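Long-range contacts in teicoplanin pseudoaglycone deacetylases Orf2 (Actinoplanes teichomyceticus, PDB 3DFF), which is a zinc-dependent deacetylase that probably removes the acetyl group from the teicoplanin pseudoaglycone during biosynthesis of the antibiotic: residues A[19-24]-A[185-190]; A[46-52]-A[67-72]; A[56-60]-A[98-102]; A[219-223]-A[259-263]. All blocks are in the same frame, centred on the assembly; numbering follows the deposited sequence. Where two conformers were deposited one is given.

How the contacts relate
The four contacts show how one PIG-L fold, an alpha/beta domain built on a mixed sheet, joins its helices to its loops. Contact 1 holds the metal-binding start of helix 19-33 and is the only one of the four with a zinc ligand; contacts 2 and 3 are nested in the chain loop that it closes. Those two lie with centres about 8 Å apart; their segments alternate along the chain and touch where helix 54-62 meets the loops and the start of helix 71-85. Contact 4 follows contact 1 in sequence, with centres about 11 Å apart, and shares backbone and lysine bonds with it. Contacts 3 and 4, about 31 Å apart between centres, sit on opposite sides of the chain's centre, with contact 1 nearer the middle.

Contact 1. Residues A[19-24]-A[185-190]; sequences DAVLSF and WEDLPY. With ZN (zinc ion), chain B.
Ser23 and Leu188 bring the first turns of helix 19-33 against the loop leaving strand 182-185, their CA atoms 4.9 Å apart. The helix starts at the last residue of the His-x-Asp-Asp motif of the PIG-L family, and the contact therefore sits beside the zinc site. One nearly straight bond ties the loop backbone to the helix: Leu188 N donates to Ser23 OG at 3.0 Å, with an angle of 175° at the hydrogen. Next to it the indole of Trp185 lies along the helix. Its CG takes the crowded position between backbone N and carbonyl carbon (chi1 61°), which lays the rings across Ala20 and Phe24. Ala20 CB meets CH2 of Trp185 at 3.7 Å, and Phe24 CB approaches CE3 of the same indole at 3.7 Å. The Phe24 ring is almost parallel to the six-membered ring of Trp185, at 22°, but slid so far that the two barely overlap.

The other end is polar. A water donates to both Asp19 OD1 and Leu188 O, each at 2.7 Å, and also hydrogen-bonds Ser23 OG, so 185-190 reaches Asp19 through this water. Asp187 points away from the helix and bonds ND1 of His164, a zinc ligand, which makes it a second-shell residue that would help orient that imidazole. His16 and His164 complete the protein's share of the site. Asp19 itself grips zinc with both oxygens, unequally: OD2 stands 2.1 Å from the zinc ion and OD1 2.6 Å.

Contact 2. Residues A[46-52]-A[67-72]; sequences GAAQPPY and PDDDAV
Val72 packs tightly on Gly46 and Ala48, where the loop between strand 37-42 and helix 54-62 lies along the lead-in to helix 71-85. The isopropyl group of Val72 straddles a carbonyl, both CG1 and CG2 lying 3.5 Å from Gly46 O, and CG2 also meets Ala48 CB at 4.0 Å. Tyr52 has CG beside its backbone N (chi1 -62°), which sends the ring back along 67-72: CD2 passes Pro67 O at 3.5 Å, and the hydroxyl ends near the carbonyl of Asp69. Rings of His60 and Tyr100 enclose it further, the first edge-to-face.

Between the two segments sits a water with four partners. It donates to Ala48 O and to Asp70 OD1, the latter at 2.8 Å, accepts from Val72 N at 3.0 Å, and bonds Tyr52 OH at 2.9 Å. Asp70 OD1 also takes Leu73 N, as the N-cap of helix 71-85, and accepts from another water, which is bound to Ala48 N.

The outer side is looser. Pro50 and Asp68 are exposed; CG of Pro50 only brushes Asp68 O at 3.9 Å, and a further water bridges Tyr52 N to Asp68 OD1. Thus the clear polar links across the contact run through waters. The capping carboxylate serves both the helix and the bridging waters, which probably couples the loop to the start of the helix.

Contact 3. Residues A[56-60]-A[98-102]; sequences AQRMH and SIYRK
His60 and Tyr100 approach from opposite directions and meet rim to rim, neither ring lying over the other. Their planes are inclined at 44°, and His60 NE2 and Tyr100 OH are joined by a hydrogen bond of 2.7 Å that is fairly straight, at 161°. Both residues place CG beside their backbone N, chi1 being -65° in His60; from helix 54-62 this swings the imidazole out to the loop. The pair thus links that helix to the loop after strand 89-92, within the PIG-L domain.

Each ring has a neighbour over one face. Ala56 O, one turn earlier in the helix, lies 3.2 Å above the imidazole plane, offset toward the rim. Tyr100 has Ile99 CG1 over the centre of one face. Ile99 also reaches the helix itself: its CD1 lodges between Ala56 CB, at 4.1 Å, and CB of selenomethionine Met59, at 4.0 Å. Ala56 CB in turn meets Tyr100 CE1 at 4.0 Å.

Ile99 N bonds Asp97, a residue that binds zinc in other crystals of this protein, which places the loop next to the metal region. As for the histidine, ND1 is paired with Pro67 O. A carbonyl can only accept, so ND1 is the donor there; a neutral imidazole would then probably accept at NE2 from the Tyr100 hydroxyl, and with both nitrogens engaged its rotation is probably fixed.

Contact 4. Residues A[219-223]-A[259-263]; sequences RSQKF and GYGET
Helix 216-226 packs here on the loop that leads into strand 263-269, the antiparallel strand next to the parallel part of the sheet, with one face of Tyr260 laid against Arg219 and Phe223. The aromatic part is a T-shaped (edge-to-face) pair: the rim of Phe223 is directed at the face of Tyr260, centroids 5.3 Å apart and planes at 80°. Arg219 adds its aliphatic stem. With CG anti to the backbone N (chi1 172°) and an extended chain, it crosses Tyr260 at roughly a right angle, CG resting 3.9 Å from Tyr260 CG over a face of the ring. Its guanidinium is turned onward to a salt bridge with Asp248, and Phe223 CD2 sits above the centre of that flat group.

Lys222 reaches past in a fully stretched form. At its tip NZ comes to the edge of the tyrosine ring, in plane, and donates to Tyr260 OH at 2.8 Å, then forms a buried salt bridge with Glu262. A third bond, to Leu22 O, connects the ammonium to helix 19-33. Glu262 makes a matching link, its OE1 and OE2 accepting from Ala26 N and Gly27 N respectively. In the salt bridge, Glu262 OE1 receives Lys222 NZ at 2.7 Å on its anti lone pair, away from OE2.

Contact 1. Residues A[19-24]-A[185-190]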
loop_
_atom_site.group_PDB
_atom_site.type_symbol
_atom_site.label_atom_id
_atom_site.label_comp_id
_atom_site.label_asym_id
_atom_site.label_seq_id
_atom_site.Cartn_x
_atom_site.Cartn_y
_atom_site.Cartn_z
ATOM N N ASP A 19 3.351 -2.323 0.981
ATOM C CA ASP A 19 2.817 -1.974 -0.342
ATOM C C ASP A 19 3.667 -0.931 -1.057
ATOM O O ASP A 19 3.924 -1.058 -2.257
ATOM C CB ASP A 19 1.363 -1.481 -0.259
ATOM C CG ASP A 19 0.389 -2.587 0.088
ATOM O OD1 ASP A 19 0.330 -3.601 -0.636
ATOM O OD2 ASP A 19 -0.332 -2.440 1.091
ATOM N N ALA A 20 4.098 0.090 -0.327
ATOM C CA ALA A 20 4.889 1.177 -0.931
ATOM C C ALA A 20 6.205 0.647 -1.453
ATOM O O ALA A 20 6.668 1.062 -2.543
ATOM C CB ALA A 20 5.141 2.296 0.106
ATOM N N VAL A 21 6.836 -0.238 -0.690
ATOM C CA VAL A 21 8.129 -0.790 -1.128
ATOM C C VAL A 21 7.927 -1.701 -2.345
ATOM O O VAL A 21 8.616 -1.568 -3.356
ATOM C CB VAL A 21 8.890 -1.473 0.017
ATOM C CG1 VAL A 21 10.140 -2.172 -0.507
ATOM C CG2 VAL A 21 9.252 -0.420 1.083
ATOM N N LEU A 22 6.965 -2.612 -2.260
ATOM C CA LEU A 22 6.666 -3.494 -3.396
ATOM C C LEU A 22 6.346 -2.723 -4.664
ATOM O O LEU A 22 6.767 -3.117 -5.771
ATOM C CB LEU A 22 5.448 -4.357 -3.072
ATOM C CG LEU A 22 5.706 -5.543 -2.156
ATOM C CD1 LEU A 22 4.374 -6.049 -1.608
ATOM C CD2 LEU A 22 6.468 -6.659 -2.889
ATOM N N SER A 23 5.583 -1.648 -4.517
ATOM C CA SER A 23 5.038 -0.945 -5.679
ATOM C C SER A 23 5.901 0.203 -6.168
ATOM O O SER A 23 5.871 0.537 -7.361
ATOM C CB SER A 23 3.627 -0.424 -5.395
ATOM O OG SER A 23 2.767 -1.477 -4.998
ATOM N N PHE A 24 6.655 0.805 -5.251
ATOM C CA PHE A 24 7.260 2.117 -5.522
ATOM C C PHE A 24 8.644 2.244 -4.879
ATOM O O PHE A 24 9.192 3.345 -4.803
ATOM C CB PHE A 24 6.294 3.219 -5.040
ATOM C CG PHE A 24 6.618 4.618 -5.540
ATOM C CD1 PHE A 24 6.739 4.890 -6.900
ATOM C CD2 PHE A 24 6.756 5.660 -4.635
ATOM C CE1 PHE A 24 7.028 6.194 -7.350
ATOM C CE2 PHE A 24 7.042 6.961 -5.067
ATOM C CZ PHE A 24 7.180 7.228 -6.421
ATOM N N TRP A 185 0.394 4.754 -7.652
ATOM C CA TRP A 185 1.275 3.734 -8.216
ATOM C C TRP A 185 0.473 2.512 -8.598
ATOM O O TRP A 185 -0.638 2.285 -8.106
ATOM C CB TRP A 185 2.407 3.351 -7.252
ATOM C CG TRP A 185 1.957 2.764 -5.942
ATOM C CD1 TRP A 185 1.214 1.619 -5.749
ATOM C CD2 TRP A 185 2.232 3.284 -4.638
ATOM N NE1 TRP A 185 1.004 1.408 -4.393
ATOM C CE2 TRP A 185 1.613 2.423 -3.697
ATOM C CE3 TRP A 185 2.923 4.406 -4.172
ATOM C CZ2 TRP A 185 1.704 2.645 -2.304
ATOM C CZ3 TRP A 185 2.988 4.635 -2.778
ATOM C CH2 TRP A 185 2.394 3.749 -1.881
ATOM N N GLU A 186 1.055 1.701 -9.476
ATOM C CA GLU A 186 0.438 0.446 -9.861
ATOM C C GLU A 186 0.684 -0.570 -8.750
ATOM O O GLU A 186 1.845 -0.892 -8.458
ATOM C CB GLU A 186 1.065 -0.009 -11.185
ATOM C CG GLU A 186 0.412 -1.227 -11.750
ATOM C CD GLU A 186 1.100 -1.722 -13.013
ATOM O OE1 GLU A 186 2.352 -1.682 -13.086
ATOM O OE2 GLU A 186 0.376 -2.155 -13.936
ATOM N N ASP A 187 -0.388 -1.057 -8.106
ATOM C CA ASP A 187 -0.213 -1.969 -6.962
ATOM C C ASP A 187 0.499 -3.233 -7.419
ATOM O O ASP A 187 0.010 -3.907 -8.318
ATOM C CB ASP A 187 -1.552 -2.369 -6.313
ATOM C CG ASP A 187 -2.429 -1.186 -5.981
ATOM O OD1 ASP A 187 -2.752 -1.038 -4.774
ATOM O OD2 ASP A 187 -2.810 -0.423 -6.900
ATOM N N LEU A 188 1.635 -3.531 -6.799
ATOM C CA LEU A 188 2.349 -4.794 -7.044
ATOM C C LEU A 188 2.387 -5.673 -5.801
ATOM O O LEU A 188 2.491 -5.166 -4.679
ATOM C CB LEU A 188 3.779 -4.522 -7.533
ATOM C CG LEU A 188 3.890 -3.688 -8.812
ATOM C CD1 LEU A 188 5.335 -3.376 -9.104
ATOM C CD2 LEU A 188 3.285 -4.445 -9.995
ATOM N N PRO A 189 2.328 -7.001 -5.983
ATOM C CA PRO A 189 2.282 -7.695 -7.283
ATOM C C PRO A 189 0.886 -7.828 -7.901
ATOM O O PRO A 189 0.757 -8.437 -8.957
ATOM C CB PRO A 189 2.828 -9.080 -6.927
ATOM C CG PRO A 189 2.304 -9.311 -5.538
ATOM C CD PRO A 189 2.358 -7.950 -4.859
ATOM N N TYR A 190 -0.128 -7.223 -7.285
ATOM C CA TYR A 190 -1.540 -7.332 -7.710
ATOM C C TYR A 190 -1.738 -7.152 -9.203
ATOM O O TYR A 190 -2.539 -7.840 -9.834
ATOM C CB TYR A 190 -2.383 -6.241 -7.056
ATOM C CG TYR A 190 -2.767 -6.446 -5.618
ATOM C CD1 TYR A 190 -3.824 -7.288 -5.271
ATOM C CD2 TYR A 190 -2.112 -5.746 -4.600
ATOM C CE1 TYR A 190 -4.206 -7.447 -3.941
ATOM C CE2 TYR A 190 -2.490 -5.893 -3.264
ATOM C CZ TYR A 190 -3.538 -6.739 -2.949
ATOM O OH TYR A 190 -3.914 -6.885 -1.638
HETATM ZN ZN ZN B . -1.631 -4.118 0.921
HETATM O O HOH W 1 1.002 -3.378 -3.271
HETATM O O HOH W 2 4.186 0.159 -9.411
HETATM O O HOH W 3 -2.631 -5.742 0.308
HETATM O O HOH W 4 -0.146 -5.381 1.729
#

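Contact 2. Residues A[46-52]-A[67-72]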
loop_
_atom_site.group_PDB
_atom_site.type_symbol
_atom_site.label_atom_id
_atom_site.label_comp_id
_atom_site.label_asym_id
_atom_site.label_seq_id
_atom_site.Cartn_x
_atom_site.Cartn_y
_atom_site.Cartn_z
ATOM N N GLY A 46 -1.845 0.155 12.597
ATOM C CA GLY A 46 -2.336 0.330 13.974
ATOM C C GLY A 46 -2.100 -0.901 14.820
ATOM O O GLY A 46 -2.292 -2.034 14.358
ATOM N N ALA A 47 -1.647 -0.673 16.058
ATOM C CA ALA A 47 -1.371 -1.747 17.003
ATOM C C ALA A 47 -2.602 -2.604 17.243
ATOM O O ALA A 47 -3.707 -2.097 17.393
ATOM C CB ALA A 47 -0.893 -1.155 18.305
ATOM N N ALA A 48 -2.402 -3.911 17.283
ATOM C CA ALA A 48 -3.489 -4.827 17.551
ATOM C C ALA A 48 -3.055 -5.808 18.628
ATOM O O ALA A 48 -1.869 -6.121 18.773
ATOM C CB ALA A 48 -3.895 -5.564 16.277
ATOM N N GLN A 49 -4.008 -6.267 19.420
ATOM C CA GLN A 49 -3.680 -7.227 20.464
ATOM C C GLN A 49 -4.760 -8.291 20.523
ATOM O O GLN A 49 -5.859 -8.059 20.035
ATOM C CB GLN A 49 -3.505 -6.530 21.821
ATOM C CG GLN A 49 -4.712 -5.752 22.353
ATOM C CD GLN A 49 -4.605 -5.485 23.863
ATOM O OE1 GLN A 49 -4.234 -6.375 24.649
ATOM N NE2 GLN A 49 -4.942 -4.261 24.273
ATOM N N PRO A 50 -4.441 -9.468 21.095
ATOM C CA PRO A 50 -5.481 -10.482 21.233
ATOM C C PRO A 50 -6.652 -9.971 22.081
ATOM O O PRO A 50 -6.482 -9.021 22.866
ATOM C CB PRO A 50 -4.764 -11.627 21.955
ATOM C CG PRO A 50 -3.319 -11.419 21.670
ATOM C CD PRO A 50 -3.147 -9.936 21.625
ATOM N N PRO A 51 -7.834 -10.595 21.937
ATOM C CA PRO A 51 -8.131 -11.746 21.067
ATOM C C PRO A 51 -8.156 -11.430 19.577
ATOM O O PRO A 51 -8.694 -10.393 19.168
ATOM C CB PRO A 51 -9.531 -12.189 21.526
ATOM C CG PRO A 51 -9.777 -11.477 22.818
ATOM C CD PRO A 51 -9.011 -10.201 22.728
ATOM N N TYR A 52 -7.561 -12.324 18.782
ATOM C CA TYR A 52 -7.603 -12.226 17.325
ATOM C C TYR A 52 -8.675 -13.151 16.776
ATOM O O TYR A 52 -8.986 -14.178 17.378
ATOM C CB TYR A 52 -6.257 -12.612 16.693
ATOM C CG TYR A 52 -5.081 -11.726 17.072
ATOM C CD1 TYR A 52 -5.097 -10.361 16.793
ATOM C CD2 TYR A 52 -3.947 -12.264 17.685
ATOM C CE1 TYR A 52 -4.019 -9.551 17.132
ATOM C CE2 TYR A 52 -2.869 -11.471 18.032
ATOM C CZ TYR A 52 -2.905 -10.116 17.755
ATOM O OH TYR A 52 -1.828 -9.331 18.090
ATOM N N PRO A 67 -0.109 -17.945 16.315
ATOM C CA PRO A 67 -1.425 -17.306 16.169
ATOM C C PRO A 67 -1.593 -16.031 17.002
ATOM O O PRO A 67 -2.198 -15.060 16.518
ATOM C CB PRO A 67 -2.404 -18.393 16.648
ATOM C CG PRO A 67 -1.683 -19.679 16.391
ATOM C CD PRO A 67 -0.233 -19.377 16.659
ATOM N N ASP A 68 -1.068 -16.016 18.227
ATOM C CA ASP A 68 -1.295 -14.884 19.123
ATOM C C ASP A 68 -0.120 -13.902 19.234
ATOM O O ASP A 68 -0.120 -13.026 20.106
ATOM C CB ASP A 68 -1.717 -15.368 20.519
ATOM C CG ASP A 68 -3.163 -15.842 20.566
ATOM O OD1 ASP A 68 -3.949 -15.546 19.627
ATOM O OD2 ASP A 68 -3.516 -16.502 21.569
ATOM N N ASP A 69 0.863 -14.041 18.343
ATOM C CA ASP A 69 2.011 -13.126 18.305
ATOM C C ASP A 69 1.543 -11.711 18.007
ATOM O O ASP A 69 0.473 -11.507 17.401
ATOM C CB ASP A 69 3.022 -13.551 17.228
ATOM C CG ASP A 69 3.999 -14.622 17.703
ATOM O OD1 ASP A 69 4.046 -14.911 18.918
ATOM O OD2 ASP A 69 4.724 -15.181 16.845
ATOM N N ASP A 70 2.355 -10.734 18.410
ATOM C CA ASP A 70 2.092 -9.331 18.091
ATOM C C ASP A 70 2.579 -9.083 16.668
ATOM O O ASP A 70 3.679 -8.563 16.445
ATOM C CB ASP A 70 2.779 -8.423 19.129
ATOM C CG ASP A 70 2.446 -6.944 18.953
ATOM O OD1 ASP A 70 1.902 -6.553 17.907
ATOM O OD2 ASP A 70 2.763 -6.151 19.875
ATOM N N ALA A 71 1.739 -9.474 15.705
ATOM C CA ALA A 71 2.083 -9.418 14.295
ATOM C C ALA A 71 2.365 -8.013 13.823
ATOM O O ALA A 71 3.262 -7.807 13.013
ATOM C CB ALA A 71 0.984 -10.055 13.456
ATOM N N VAL A 72 1.580 -7.052 14.307
ATOM C CA VAL A 72 1.774 -5.670 13.894
ATOM C C VAL A 72 3.182 -5.199 14.293
ATOM O O VAL A 72 3.854 -4.540 13.495
ATOM C CB VAL A 72 0.703 -4.727 14.484
ATOM C CG1 VAL A 72 1.026 -3.260 14.140
ATOM C CG2 VAL A 72 -0.684 -5.113 13.972
HETATM O O HOH W 5 0.770 -4.039 18.073
HETATM O O HOH W 6 -0.397 -7.276 16.536
HETATM O O HOH W 7 -6.440 -14.595 20.117
#

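Contact 3. Residues A[56-60]-A[98-102]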
loop_
_atom_site.group_PDB
_atom_site.type_symbol
_atom_site.label_atom_id
_atom_site.label_comp_id
_atom_site.label_asym_id
_atom_site.label_seq_id
_atom_site.Cartn_x
_atom_site.Cartn_y
_atom_site.Cartn_z
ATOM N N ALA A 56 -7.508 -13.931 11.426
ATOM C CA ALA A 56 -6.261 -13.220 11.715
ATOM C C ALA A 56 -5.207 -14.214 12.211
ATOM O O ALA A 56 -4.049 -14.171 11.771
ATOM C CB ALA A 56 -6.500 -12.129 12.734
ATOM N N GLN A 57 -5.628 -15.139 13.066
ATOM C CA GLN A 57 -4.737 -16.185 13.549
ATOM C C GLN A 57 -4.193 -16.990 12.388
ATOM O O GLN A 57 -3.009 -17.294 12.372
ATOM C CB GLN A 57 -5.451 -17.097 14.549
ATOM C CG GLN A 57 -5.779 -16.377 15.825
ATOM C CD GLN A 57 -6.499 -17.249 16.805
ATOM O OE1 GLN A 57 -6.037 -18.343 17.133
ATOM N NE2 GLN A 57 -7.632 -16.768 17.306
ATOM N N ARG A 58 -5.043 -17.313 11.412
ATOM C CA ARG A 58 -4.605 -18.024 10.206
ATOM C C ARG A 58 -3.577 -17.214 9.414
ATOM O O ARG A 58 -2.598 -17.766 8.894
ATOM C CB ARG A 58 -5.809 -18.377 9.319
ATOM C CG ARG A 58 -5.473 -19.292 8.153
ATOM C CD ARG A 58 -6.637 -19.449 7.198
ATOM N NE ARG A 58 -6.212 -19.987 5.903
ATOM C CZ ARG A 58 -5.934 -19.245 4.832
ATOM N NH1 ARG A 58 -6.029 -17.921 4.887
ATOM N NH2 ARG A 58 -5.563 -19.827 3.698
HETATM N N MSE A 59 -3.793 -15.907 9.319
HETATM C CA MSE A 59 -2.856 -15.039 8.607
HETATM C C MSE A 59 -1.515 -15.011 9.315
HETATM O O MSE A 59 -0.456 -15.060 8.668
HETATM C CB MSE A 59 -3.398 -13.614 8.481
HETATM C CG MSE A 59 -4.515 -13.452 7.463
HETATM SE SE MSE A 59 -4.148 -14.223 5.698
HETATM C CE MSE A 59 -2.203 -13.939 5.569
ATOM N N HIS A 60 -1.559 -14.933 10.640
ATOM C CA HIS A 60 -0.323 -14.897 11.433
ATOM C C HIS A 60 0.521 -16.135 11.156
ATOM O O HIS A 60 1.740 -16.041 11.005
ATOM C CB HIS A 60 -0.621 -14.746 12.919
ATOM C CG HIS A 60 -1.271 -13.435 13.256
ATOM N ND1 HIS A 60 -1.836 -13.172 14.482
ATOM C CD2 HIS A 60 -1.439 -12.314 12.515
ATOM C CE1 HIS A 60 -2.335 -11.945 14.480
ATOM N NE2 HIS A 60 -2.093 -11.399 13.305
ATOM N N SER A 98 -7.687 -4.687 8.016
ATOM C CA SER A 98 -8.996 -5.352 7.860
ATOM C C SER A 98 -9.133 -6.626 8.689
ATOM O O SER A 98 -10.236 -6.908 9.151
ATOM C CB SER A 98 -9.280 -5.654 6.391
ATOM O OG SER A 98 -8.270 -6.492 5.856
ATOM N N ILE A 99 -8.049 -7.384 8.902
ATOM C CA ILE A 99 -8.180 -8.633 9.684
ATOM C C ILE A 99 -8.395 -8.415 11.176
ATOM O O ILE A 99 -8.681 -9.367 11.919
ATOM C CB ILE A 99 -7.012 -9.622 9.461
ATOM C CG1 ILE A 99 -5.658 -8.973 9.825
ATOM C CG2 ILE A 99 -7.034 -10.138 8.046
ATOM C CD1 ILE A 99 -4.488 -10.014 9.914
ATOM N N TYR A 100 -8.257 -7.171 11.628
ATOM C CA TYR A 100 -8.414 -6.889 13.045
ATOM C C TYR A 100 -9.658 -6.068 13.343
ATOM O O TYR A 100 -9.968 -5.865 14.522
ATOM C CB TYR A 100 -7.191 -6.145 13.612
ATOM C CG TYR A 100 -5.867 -6.841 13.365
ATOM C CD1 TYR A 100 -5.641 -8.172 13.806
ATOM C CD2 TYR A 100 -4.837 -6.188 12.686
ATOM C CE1 TYR A 100 -4.428 -8.803 13.581
ATOM C CE2 TYR A 100 -3.607 -6.828 12.456
ATOM C CZ TYR A 100 -3.417 -8.128 12.901
ATOM O OH TYR A 100 -2.205 -8.751 12.646
ATOM N N ARG A 101 -10.331 -5.572 12.300
ATOM C CA ARG A 101 -11.452 -4.654 12.520
ATOM C C ARG A 101 -12.741 -5.404 12.832
ATOM O O ARG A 101 -12.936 -6.536 12.406
ATOM C CB ARG A 101 -11.674 -3.723 11.321
ATOM C CG ARG A 101 -10.496 -2.762 11.075
ATOM C CD ARG A 101 -10.954 -1.500 10.319
ATOM N NE ARG A 101 -11.507 -1.723 8.980
ATOM C CZ ARG A 101 -10.766 -1.879 7.886
ATOM N NH1 ARG A 101 -9.447 -1.905 7.974
ATOM N NH2 ARG A 101 -11.335 -2.043 6.709
ATOM N N LYS A 102 -13.624 -4.733 13.577
ATOM C CA LYS A 102 -14.961 -5.233 13.868
ATOM C C LYS A 102 -16.049 -4.376 13.221
ATOM O O LYS A 102 -15.822 -3.193 12.925
ATOM C CB LYS A 102 -15.196 -5.258 15.362
ATOM C CG LYS A 102 -14.469 -6.397 16.049
ATOM C CD LYS A 102 -14.800 -6.423 17.518
ATOM C CE LYS A 102 -14.138 -7.591 18.213
ATOM N NZ LYS A 102 -14.445 -7.565 19.669
#

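Contact 4. Residues A[219-223]-A[259-263]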
loop_
_atom_site.group_PDB
_atom_site.type_symbol
_atom_site.label_atom_id
_atom_site.label_comp_id
_atom_site.label_asym_id
_atom_site.label_seq_id
_atom_site.Cartn_x
_atom_site.Cartn_y
_atom_site.Cartn_z
ATOM N N ARG A 219 16.992 -0.990 -8.713
ATOM C CA ARG A 219 16.237 -2.235 -8.745
ATOM C C ARG A 219 16.758 -3.162 -7.658
ATOM O O ARG A 219 15.977 -3.781 -6.934
ATOM C CB ARG A 219 16.325 -2.914 -10.121
ATOM C CG ARG A 219 15.712 -4.316 -10.149
ATOM C CD ARG A 219 16.115 -5.103 -11.397
ATOM N NE ARG A 219 15.901 -6.547 -11.259
ATOM C CZ ARG A 219 16.727 -7.408 -10.654
ATOM N NH1 ARG A 219 17.851 -6.999 -10.068
ATOM N NH2 ARG A 219 16.408 -8.695 -10.599
ATOM N N SER A 220 18.084 -3.263 -7.549
ATOM C CA SER A 220 18.689 -4.134 -6.565
ATOM C C SER A 220 18.268 -3.680 -5.162
ATOM O O SER A 220 17.934 -4.503 -4.312
ATOM C CB SER A 220 20.219 -4.126 -6.707
ATOM O OG SER A 220 20.810 -5.021 -5.783
ATOM N N GLN A 221 18.271 -2.369 -4.953
ATOM C CA GLN A 221 17.976 -1.800 -3.640
ATOM C C GLN A 221 16.522 -2.081 -3.281
ATOM O O GLN A 221 16.231 -2.564 -2.185
ATOM C CB GLN A 221 18.261 -0.305 -3.650
ATOM C CG GLN A 221 18.273 0.326 -2.277
ATOM C CD GLN A 221 18.641 1.786 -2.331
ATOM O OE1 GLN A 221 18.790 2.373 -3.416
ATOM N NE2 GLN A 221 18.806 2.392 -1.158
ATOM N N LYS A 222 15.626 -1.816 -4.228
ATOM C CA LYS A 222 14.207 -2.141 -4.062
ATOM C C LYS A 222 14.027 -3.611 -3.676
ATOM O O LYS A 222 13.373 -3.927 -2.686
ATOM C CB LYS A 222 13.429 -1.870 -5.346
ATOM C CG LYS A 222 11.914 -2.207 -5.204
ATOM C CD LYS A 222 11.177 -2.126 -6.546
ATOM C CE LYS A 222 9.734 -2.615 -6.392
ATOM N NZ LYS A 222 8.847 -2.200 -7.528
ATOM N N PHE A 223 14.568 -4.522 -4.482
ATOM C CA PHE A 223 14.383 -5.952 -4.239
ATOM C C PHE A 223 14.971 -6.402 -2.903
ATOM O O PHE A 223 14.367 -7.219 -2.218
ATOM C CB PHE A 223 14.931 -6.790 -5.416
ATOM C CG PHE A 223 14.086 -6.719 -6.681
ATOM C CD1 PHE A 223 13.013 -5.835 -6.802
ATOM C CD2 PHE A 223 14.399 -7.539 -7.766
ATOM C CE1 PHE A 223 12.245 -5.768 -7.987
ATOM C CE2 PHE A 223 13.649 -7.482 -8.946
ATOM C CZ PHE A 223 12.575 -6.600 -9.064
ATOM N N GLY A 259 15.063 -0.728 -18.845
ATOM C CA GLY A 259 15.503 -1.480 -17.681
ATOM C C GLY A 259 14.305 -1.620 -16.771
ATOM O O GLY A 259 13.157 -1.666 -17.238
ATOM N N TYR A 260 14.561 -1.674 -15.471
ATOM C CA TYR A 260 13.466 -1.791 -14.517
ATOM C C TYR A 260 12.698 -0.471 -14.422
ATOM O O TYR A 260 13.231 0.604 -14.727
ATOM C CB TYR A 260 13.984 -2.249 -13.149
ATOM C CG TYR A 260 12.858 -2.630 -12.226
ATOM C CD1 TYR A 260 12.122 -3.803 -12.438
ATOM C CD2 TYR A 260 12.485 -1.783 -11.186
ATOM C CE1 TYR A 260 11.068 -4.138 -11.617
ATOM C CE2 TYR A 260 11.427 -2.112 -10.348
ATOM C CZ TYR A 260 10.723 -3.286 -10.581
ATOM O OH TYR A 260 9.671 -3.629 -9.781
ATOM N N GLY A 261 11.436 -0.535 -13.996
ATOM C CA GLY A 261 10.647 0.665 -13.877
ATOM C C GLY A 261 9.349 0.400 -13.134
ATOM O O GLY A 261 8.988 -0.753 -12.900
ATOM N N GLU A 262 8.664 1.481 -12.781
ATOM C CA GLU A 262 7.399 1.414 -12.068
ATOM C C GLU A 262 6.413 2.348 -12.737
ATOM O O GLU A 262 6.775 3.470 -13.132
ATOM C CB GLU A 262 7.605 1.809 -10.602
ATOM C CG GLU A 262 8.381 0.772 -9.795
ATOM C CD GLU A 262 9.013 1.305 -8.515
ATOM O OE1 GLU A 262 9.356 0.467 -7.655
ATOM O OE2 GLU A 262 9.208 2.541 -8.387
ATOM N N THR A 263 5.173 1.876 -12.877
ATOM C CA THR A 263 4.094 2.643 -13.488
ATOM C C THR A 263 3.339 3.467 -12.440
ATOM O O THR A 263 2.918 2.925 -11.408
ATOM C CB THR A 263 3.142 1.697 -14.241
ATOM O OG1 THR A 263 3.885 1.025 -15.277
ATOM C CG2 THR A 263 1.981 2.440 -14.875
#